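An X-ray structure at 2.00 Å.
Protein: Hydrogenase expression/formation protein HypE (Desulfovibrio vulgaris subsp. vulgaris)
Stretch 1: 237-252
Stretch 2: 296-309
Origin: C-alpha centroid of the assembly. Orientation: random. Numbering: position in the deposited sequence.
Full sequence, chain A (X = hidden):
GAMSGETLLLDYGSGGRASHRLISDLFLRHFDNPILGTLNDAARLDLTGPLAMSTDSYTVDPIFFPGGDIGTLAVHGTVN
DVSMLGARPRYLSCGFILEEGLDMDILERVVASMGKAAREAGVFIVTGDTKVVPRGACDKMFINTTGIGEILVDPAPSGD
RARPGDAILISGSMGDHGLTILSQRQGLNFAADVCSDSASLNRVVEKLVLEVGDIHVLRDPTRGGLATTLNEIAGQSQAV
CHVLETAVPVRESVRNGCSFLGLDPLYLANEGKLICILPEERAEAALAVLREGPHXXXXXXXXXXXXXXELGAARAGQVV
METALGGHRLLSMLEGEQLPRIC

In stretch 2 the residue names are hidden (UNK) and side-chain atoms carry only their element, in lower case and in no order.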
ATOM      1  N   SER A 237      17.564  11.081  17.837  1.00 50.15           N
ATOM      2  CA  SER A 237      17.535  11.805  19.109  1.00 50.81           C
ATOM      3  C   SER A 237      18.872  12.476  19.432  1.00 51.48           C
ATOM      4  O   SER A 237      18.984  13.205  20.413  1.00 51.32           O
ATOM      5  CB  SER A 237      17.111  10.884  20.255  1.00 50.41           C
ATOM      6  OG  SER A 237      15.824  10.336  20.009  1.00 52.29           O
ATOM      7  N   GLN A 238      19.881  12.228  18.603  1.00 52.33           N
ATOM      8  CA  GLN A 238      21.234  12.773  18.843  1.00 53.19           C
ATOM      9  C   GLN A 238      21.726  12.494  20.260  1.00 53.18           C
ATOM     10  O   GLN A 238      22.150  13.390  20.990  1.00 52.81           O
ATOM     11  CB  GLN A 238      21.306  14.265  18.491  1.00 53.68           C
ATOM     12  CG  GLN A 238      21.180  14.520  16.997  1.00 56.91           C
ATOM     13  CD  GLN A 238      22.386  13.994  16.241  1.00 59.88           C
ATOM     14  OE1 GLN A 238      23.487  14.530  16.370  1.00 61.90           O
ATOM     15  NE2 GLN A 238      22.187  12.937  15.461  1.00 60.84           N
ATOM     16  N   ALA A 239      21.653  11.223  20.630  1.00 53.12           N
ATOM     17  CA  ALA A 239      22.056  10.775  21.948  1.00 52.78           C
ATOM     18  C   ALA A 239      22.786   9.460  21.773  1.00 52.69           C
ATOM     19  O   ALA A 239      22.983   8.992  20.658  1.00 51.96           O
ATOM     20  CB  ALA A 239      20.831  10.602  22.844  1.00 52.58           C
ATOM     21  N   VAL A 240      23.196   8.865  22.881  1.00 53.38           N
ATOM     22  CA  VAL A 240      23.828   7.563  22.816  1.00 53.85           C
ATOM     23  C   VAL A 240      23.033   6.570  23.647  1.00 54.63           C
ATOM     24  O   VAL A 240      22.596   6.882  24.760  1.00 55.50           O
ATOM     25  CB  VAL A 240      25.391   7.619  23.095  1.00 54.23           C
ATOM     26  CG1 VAL A 240      25.830   8.950  23.721  1.00 53.65           C
ATOM     27  CG2 VAL A 240      25.894   6.418  23.865  1.00 52.27           C
ATOM     28  N   CYS A 241      22.766   5.405  23.061  1.00 54.37           N
ATOM     29  CA  CYS A 241      22.060   4.350  23.769  1.00 54.69           C
ATOM     30  C   CYS A 241      23.073   3.424  24.408  1.00 54.48           C
ATOM     31  O   CYS A 241      24.024   2.984  23.752  1.00 55.39           O
ATOM     32  CB  CYS A 241      21.119   3.590  22.823  1.00 54.04           C
ATOM     33  SG  CYS A 241      19.732   4.584  22.223  1.00 56.52           S
ATOM     34  N   HIS A 242      22.909   3.187  25.709  1.00 54.43           N
ATOM     35  CA  HIS A 242      23.747   2.246  26.442  1.00 54.30           C
ATOM     36  C   HIS A 242      22.917   1.021  26.819  1.00 53.50           C
ATOM     37  O   HIS A 242      21.881   1.142  27.450  1.00 53.58           O
ATOM     38  CB  HIS A 242      24.361   2.905  27.687  1.00 55.13           C
ATOM     39  CG  HIS A 242      25.498   3.830  27.375  1.00 58.33           C
ATOM     40  ND1 HIS A 242      26.820   3.450  27.478  1.00 60.74           N
ATOM     41  CD2 HIS A 242      25.510   5.111  26.931  1.00 60.10           C
ATOM     42  CE1 HIS A 242      27.598   4.459  27.126  1.00 61.84           C
ATOM     43  NE2 HIS A 242      26.829   5.479  26.787  1.00 61.26           N
ATOM     44  N   VAL A 243      23.388  -0.151  26.424  1.00 52.61           N
ATOM     45  CA  VAL A 243      22.636  -1.387  26.563  1.00 52.47           C
ATOM     46  C   VAL A 243      23.473  -2.434  27.309  1.00 51.58           C
ATOM     47  O   VAL A 243      24.696  -2.444  27.193  1.00 49.78           O
ATOM     48  CB  VAL A 243      22.164  -1.873  25.167  1.00 53.57           C
ATOM     49  CG1 VAL A 243      22.094  -3.398  25.084  1.00 55.59           C
ATOM     50  CG2 VAL A 243      20.778  -1.267  24.865  1.00 54.36           C
ATOM     51  N   LEU A 244      22.818  -3.280  28.107  1.00 50.00           N
ATOM     52  CA  LEU A 244      23.524  -4.317  28.874  1.00 49.48           C
ATOM     53  C   LEU A 244      23.286  -5.686  28.234  1.00 49.48           C
ATOM     54  O   LEU A 244      22.134  -6.168  28.202  1.00 48.89           O
ATOM     55  CB  LEU A 244      23.048  -4.320  30.336  1.00 48.99           C
ATOM     56  CG  LEU A 244      23.807  -5.206  31.340  1.00 48.88           C
ATOM     57  CD1 LEU A 244      25.300  -4.830  31.463  1.00 46.05           C
ATOM     58  CD2 LEU A 244      23.125  -5.167  32.706  1.00 49.65           C
ATOM     59  N   GLU A 245      24.357  -6.318  27.740  1.00 48.83           N
ATOM     60  CA  GLU A 245      24.211  -7.576  26.969  1.00 48.59           C
ATOM     61  C   GLU A 245      23.382  -8.647  27.698  1.00 48.08           C
ATOM     62  O   GLU A 245      22.514  -9.284  27.094  1.00 48.00           O
ATOM     63  CB  GLU A 245      25.566  -8.174  26.555  1.00 47.68           C
ATOM     64  CG  GLU A 245      25.427  -9.364  25.579  1.00 46.97           C
ATOM     65  CD  GLU A 245      26.759  -9.828  25.003  1.00 48.82           C
ATOM     66  OE1 GLU A 245      27.767  -9.749  25.701  1.00 45.37           O
ATOM     67  OE2 GLU A 245      26.805 -10.292  23.852  1.00 50.92           O
ATOM     68  N   THR A 246      23.680  -8.836  28.977  1.00 47.83           N
ATOM     69  CA  THR A 246      23.049  -9.875  29.782  1.00 48.00           C
ATOM     70  C   THR A 246      21.555  -9.620  29.988  1.00 48.33           C
ATOM     71  O   THR A 246      20.832 -10.554  30.281  1.00 47.70           O
ATOM     72  CB  THR A 246      23.714 -10.079  31.163  1.00 47.57           C
ATOM     73  OG1 THR A 246      23.771  -8.837  31.881  1.00 47.42           O
ATOM     74  CG2 THR A 246      25.114 -10.688  31.028  1.00 47.33           C
ATOM     75  N   ALA A 247      21.133  -8.362  29.842  1.00 48.66           N
ATOM     76  CA  ALA A 247      19.736  -7.954  30.042  1.00 49.09           C
ATOM     77  C   ALA A 247      18.874  -8.101  28.791  1.00 49.13           C
ATOM     78  O   ALA A 247      17.633  -8.097  28.887  1.00 48.70           O
ATOM     79  CB  ALA A 247      19.660  -6.517  30.593  1.00 49.15           C
ATOM     80  N   VAL A 248      19.510  -8.228  27.620  1.00 48.21           N
ATOM     81  CA  VAL A 248      18.771  -8.456  26.362  1.00 47.79           C
ATOM     82  C   VAL A 248      18.369  -9.929  26.323  1.00 48.42           C
ATOM     83  O   VAL A 248      19.232 -10.797  26.334  1.00 47.97           O
ATOM     84  CB  VAL A 248      19.579  -8.073  25.091  1.00 48.54           C
ATOM     85  CG1 VAL A 248      18.716  -8.199  23.824  1.00 46.81           C
ATOM     86  CG2 VAL A 248      20.126  -6.663  25.216  1.00 48.06           C
ATOM     87  N   PRO A 249      17.038 -10.216  26.332  1.00 47.91           N
ATOM     88  CA  PRO A 249      16.583 -11.601  26.365  1.00 47.85           C
ATOM     89  C   PRO A 249      16.705 -12.281  25.000  1.00 47.67           C
ATOM     90  O   PRO A 249      16.283 -11.744  23.990  1.00 46.92           O
ATOM     91  CB  PRO A 249      15.093 -11.486  26.798  1.00 47.22           C
ATOM     92  CG  PRO A 249      14.666 -10.153  26.303  1.00 47.97           C
ATOM     93  CD  PRO A 249      15.919  -9.258  26.291  1.00 47.79           C
ATOM     94  N   VAL A 250      17.328 -13.448  24.985  1.00 48.90           N
ATOM     95  CA  VAL A 250      17.470 -14.255  23.773  1.00 49.58           C
ATOM     96  C   VAL A 250      17.350 -15.671  24.296  1.00 50.74           C
ATOM     97  O   VAL A 250      18.098 -16.059  25.202  1.00 50.76           O
ATOM     98  CB  VAL A 250      18.874 -14.059  23.059  1.00 49.81           C
ATOM     99  CG1 VAL A 250      18.965 -14.912  21.790  1.00 49.11           C
ATOM    100  CG2 VAL A 250      19.132 -12.599  22.684  1.00 48.80           C
ATOM    101  N   ARG A 251      16.379 -16.418  23.773  1.00 51.56           N
ATOM    102  CA  ARG A 251      16.110 -17.795  24.216  1.00 52.35           C
ATOM    103  C   ARG A 251      17.338 -18.650  23.958  1.00 52.06           C
ATOM    104  O   ARG A 251      17.996 -18.477  22.935  1.00 51.14           O
ATOM    105  CB  ARG A 251      14.921 -18.377  23.440  1.00 52.93           C
ATOM    106  CG  ARG A 251      13.597 -17.733  23.749  1.00 55.22           C
ATOM    107  CD  ARG A 251      12.510 -18.182  22.771  1.00 58.97           C
ATOM    108  NE  ARG A 251      11.297 -18.489  23.518  1.00 64.35           N
ATOM    109  CZ  ARG A 251      10.301 -17.638  23.742  1.00 65.85           C
ATOM    110  NH1 ARG A 251      10.328 -16.402  23.242  1.00 64.53           N
ATOM    111  NH2 ARG A 251       9.259 -18.043  24.457  1.00 68.16           N
ATOM    112  N   GLU A 252      17.643 -19.563  24.889  1.00 52.39           N
ATOM    113  CA  GLU A 252      18.786 -20.478  24.749  1.00 53.06           C
ATOM    114  C   GLU A 252      18.808 -21.147  23.371  1.00 52.53           C
ATOM    115  O   GLU A 252      19.842 -21.190  22.710  1.00 52.51           O
ATOM    116  CB  GLU A 252      18.766 -21.537  25.867  1.00 52.95           C
ATOM    117  CG  GLU A 252      20.063 -22.323  26.051  1.00 54.72           C
ATOM    118  CD  GLU A 252      19.931 -23.421  27.107  1.00 55.10           C
ATOM    119  OE1 GLU A 252      18.852 -23.519  27.743  1.00 58.62           O
ATOM    120  OE2 GLU A 252      20.895 -24.191  27.300  1.00 57.36           O
ATOM    121  N   UNK A 296       5.503 -11.089  26.473  1.00 49.42           N
ATOM    122  CA  UNK A 296       5.984 -10.337  27.622  1.00 49.20           C
ATOM    123  C   UNK A 296       6.618 -11.124  28.744  1.00 49.21           C
ATOM    124  O   UNK A 296       7.126 -10.505  29.683  1.00 49.38           O
ATOM    125  N   UNK A 297       6.600 -12.516  28.689  1.00 49.13           N
ATOM    126  CA  UNK A 297       7.377 -13.283  29.655  1.00 50.11           C
ATOM    127  C   UNK A 297       8.771 -12.689  29.830  1.00 48.79           C
ATOM    128  O   UNK A 297       9.390 -12.849  30.858  1.00 48.16           O
ATOM    129  c   UNK A 297       7.487 -14.742  29.208  1.00 50.49           C
ATOM    130  o   UNK A 297       5.703 -14.377  27.155  1.00 58.82           O
ATOM    131  c   UNK A 297       7.939 -14.917  27.767  1.00 55.58           C
ATOM    132  c   UNK A 297       6.783 -14.885  26.786  1.00 55.94           C
ATOM    133  o   UNK A 297       6.957 -15.364  25.646  1.00 56.27           O
ATOM    134  N   UNK A 298       9.282 -12.134  28.739  1.00 49.06           N
ATOM    135  CA  UNK A 298      10.687 -11.752  28.689  1.00 49.20           C
ATOM    136  C   UNK A 298      10.903 -10.253  28.575  1.00 49.48           C
ATOM    137  O   UNK A 298      12.034  -9.817  28.303  1.00 48.97           O
ATOM    138  c   UNK A 298      11.384 -13.958  27.667  1.00 49.74           C
ATOM    139  c   UNK A 298      11.384 -12.472  27.531  1.00 49.69           C
ATOM    140  c   UNK A 298      11.659 -14.754  28.725  1.00 51.91           C
ATOM    141  n   UNK A 298      11.500 -16.053  28.304  1.00 54.06           N
ATOM    142  c   UNK A 298      11.145 -16.053  27.034  1.00 50.25           C
ATOM    143  n   UNK A 298      11.065 -14.800  26.624  1.00 50.17           N
ATOM    144  N   UNK A 299       9.836  -9.467  28.755  1.00 48.44           N
ATOM    145  CA  UNK A 299       9.985  -8.002  28.803  1.00 48.25           C
ATOM    146  C   UNK A 299      11.051  -7.632  29.828  1.00 47.85           C
ATOM    147  O   UNK A 299      11.117  -8.240  30.889  1.00 46.45           O
ATOM    148  c   UNK A 299       8.665  -7.319  29.135  1.00 48.39           C
ATOM    149  N   UNK A 300      11.900  -6.659  29.491  1.00 48.34           N
ATOM    150  CA  UNK A 300      13.018  -6.273  30.365  1.00 48.90           C
ATOM    151  C   UNK A 300      13.521  -4.856  30.140  1.00 48.77           C
ATOM    152  O   UNK A 300      13.421  -4.312  29.047  1.00 49.04           O
ATOM    153  c   UNK A 300      14.179  -7.261  30.224  1.00 49.64           C
ATOM    154  N   UNK A 301      14.049  -4.261  31.200  1.00 49.31           N
ATOM    155  CA  UNK A 301      14.854  -3.066  31.066  1.00 50.11           C
ATOM    156  C   UNK A 301      16.193  -3.529  30.448  1.00 50.09           C
ATOM    157  O   UNK A 301      16.850  -4.427  30.985  1.00 48.95           O
ATOM    158  c   UNK A 301      15.840  -1.115  32.414  1.00 52.00           C
ATOM    159  n   UNK A 301      13.756   0.802  35.900  1.00 59.11           N
ATOM    160  c   UNK A 301      15.066  -2.425  32.435  1.00 50.21           C
ATOM    161  c   UNK A 301      16.325  -0.793  33.805  1.00 55.67           C
ATOM    162  c   UNK A 301      14.744   0.671  35.020  1.00 59.65           C
ATOM    163  n   UNK A 301      15.247   1.748  34.411  1.00 59.78           N
ATOM    164  n   UNK A 301      15.236  -0.535  34.750  1.00 59.04           N
ATOM    165  N   UNK A 302      16.564  -2.975  29.296  1.00 50.86           N
ATOM    166  CA  UNK A 302      17.848  -3.382  28.668  1.00 51.35           C
ATOM    167  C   UNK A 302      18.955  -2.327  28.687  1.00 52.25           C
ATOM    168  O   UNK A 302      20.109  -2.610  28.320  1.00 51.71           O
ATOM    169  c   UNK A 302      17.253  -3.120  24.791  1.00 52.28           C
ATOM    170  c   UNK A 302      16.716  -5.088  27.173  1.00 52.29           C
ATOM    171  c   UNK A 302      17.668  -3.895  27.211  1.00 51.50           C
ATOM    172  c   UNK A 302      17.235  -2.753  26.270  1.00 51.81           C
ATOM    173  N   UNK A 303      18.624  -1.117  29.119  1.00 52.69           N
ATOM    174  CA  UNK A 303      19.611  -0.041  29.088  1.00 52.47           C
ATOM    175  C   UNK A 303      19.024   1.331  29.343  1.00 52.58           C
ATOM    176  O   UNK A 303      17.933   1.463  29.909  1.00 51.48           O
ATOM    177  N   UNK A 304      19.763   2.355  28.935  1.00 52.63           N
ATOM    178  CA  UNK A 304      19.370   3.738  29.179  1.00 53.28           C
ATOM    179  C   UNK A 304      19.873   4.683  28.084  1.00 53.53           C
ATOM    180  O   UNK A 304      20.794   4.346  27.323  1.00 53.33           O
ATOM    181  c   UNK A 304      19.838   4.201  30.567  1.00 52.92           C
ATOM    182  o   UNK A 304      21.262   4.258  30.664  1.00 54.73           O
ATOM    183  N   UNK A 305      19.255   5.860  28.003  1.00 53.85           N
ATOM    184  CA  UNK A 305      19.718   6.915  27.102  1.00 54.59           C
ATOM    185  C   UNK A 305      20.593   7.905  27.889  1.00 55.65           C
ATOM    186  O   UNK A 305      20.270   8.267  29.028  1.00 55.67           O
ATOM    187  c   UNK A 305      19.034   8.729  25.475  1.00 54.02           C
ATOM    188  c   UNK A 305      18.539   7.633  26.415  1.00 54.48           C
ATOM    189  c   UNK A 305      17.658   6.614  25.657  1.00 53.95           C
ATOM    190  N   UNK A 306      21.704   8.314  27.278  1.00 56.59           N
ATOM    191  CA  UNK A 306      22.673   9.223  27.898  1.00 58.15           C
ATOM    192  C   UNK A 306      23.085  10.318  26.922  1.00 58.84           C
ATOM    193  O   UNK A 306      23.060  10.122  25.702  1.00 58.67           O
ATOM    194  c   UNK A 306      23.907   8.451  28.388  1.00 57.56           C
ATOM    195  c   UNK A 306      23.646   7.587  29.625  1.00 58.35           C
ATOM    196  n   UNK A 306      23.557   5.351  31.651  1.00 62.21           N
ATOM    197  c   UNK A 306      24.713   6.273  31.499  1.00 61.04           C
ATOM    198  c   UNK A 306      24.888   6.830  30.086  1.00 58.93           C
ATOM    199  N   UNK A 307      23.445  11.477  27.464  1.00 60.16           N
ATOM    200  CA  UNK A 307      23.950  12.588  26.655  1.00 61.57           C
ATOM    201  C   UNK A 307      25.371  12.283  26.161  1.00 62.12           C
ATOM    202  O   UNK A 307      26.078  11.461  26.755  1.00 61.99           O
ATOM    203  c   UNK A 307      23.909  13.895  27.457  1.00 61.14           C
ATOM    204  o   UNK A 307      24.676  13.787  28.646  1.00 63.29           O
ATOM    205  N   UNK A 308      25.770  12.931  25.065  1.00 63.32           N
ATOM    206  CA  UNK A 308      27.108  12.753  24.481  1.00 64.30           C
ATOM    207  C   UNK A 308      28.194  13.103  25.483  1.00 65.09           C
ATOM    208  O   UNK A 308      28.165  14.180  26.074  1.00 65.59           O
ATOM    209  c   UNK A 308      27.298  13.624  23.214  1.00 64.57           C
ATOM    210  c   UNK A 308      28.756  13.576  22.729  1.00 64.17           C
ATOM    211  c   UNK A 308      26.353  13.179  22.126  1.00 64.11           C
ATOM    212  N   UNK A 309      29.138  12.181  25.673  1.00 65.52           N
ATOM    213  CA  UNK A 309      30.247  12.382  26.593  1.00 66.40           C
ATOM    214  C   UNK A 309      29.899  12.012  28.020  1.00 66.79           C
ATOM    215  O   UNK A 309      30.690  12.241  28.924  1.00 66.55           O
TER

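Position 296 has no side-chain atoms and touches nothing on stretch 1. It is Gly 296.

Position 297 has three carbons, the last carrying two oxygens. One oxygen is 3.7 Å from Arg 251 NH2, near the guanidinium plane. This is a carboxylate on a two-carbon arm, Glu 297. The pair, OE1 with NH2, is a long salt bridge.

Position 298 has one carbon and a five-membered ring of three carbons and two nitrogens. A ring carbon sits over one face of the guanidinium, 3.7 Å from Arg 251 CZ. The backbone O is 3.3 Å from Pro 249 CG. It is His 298, and the ring carbon is CE1.

Position 299 has a single carbon that points away from stretch 1. It is Ala 299.

Position 300 also has one carbon, 3.8 Å from Ala 247 O. It is Ala 300.

Position 301 has three carbons, a nitrogen, then a carbon with two more nitrogens. This guanidinium marks Arg 301. Its CB points away, and both terminal nitrogens are hydrogen-bonded elsewhere in the structure.

Position 302 has four carbons, forked at the first, with one arm two carbons long. The one-carbon arm ends 3.6 Å from Ala 247 O; the end of the longer arm is 4.0 Å from Val 243 CG2. It is Ile 302.

Position 303 has no side-chain atoms. An ideal CB would stand 2.0 Å from His 242 O, a clash. It is Gly 303, and its CA makes a CA-H...O contact of 3.0 Å with His 242 O.

Position 304 has one carbon and one oxygen, and its backbone pairs with His 242. It is Ser 304.

Position 305 has one carbon carrying two others. One of these is 3.7 Å from Ala 239 CB. It is Val 305.

Position 306 has four carbons in a row ending in nitrogen. The third carbon is 3.6 Å from His 242 CD2. It is Lys 306, whose NZ donates to Ser 304 OG at 2.7 Å.

Position 307 has one carbon and one oxygen, with CB pointing away. It is Ser 307.

Position 308 has one carbon carrying two others. Its CA is 4.1 Å from Val 240 CG1. It is Val 308.

Position 309 has no side-chain atoms and a positive phi, which favours glycine. It is Gly 309.

The contact is an antiparallel strand pair. Val 240 and Lys 306 exchange two backbone hydrogen bonds, as do His 242 and Ser 304. Leu 244 N adds one to Ile 302 O at 2.8 Å. Ile 302, still in its strand, also packs against Val 248 and Pro 249, which follow the end of strand 240-244. Arg 251 then meets Glu 297 and His 298.

Stretch 2 (296-309) GEHAARIGSVKSVG
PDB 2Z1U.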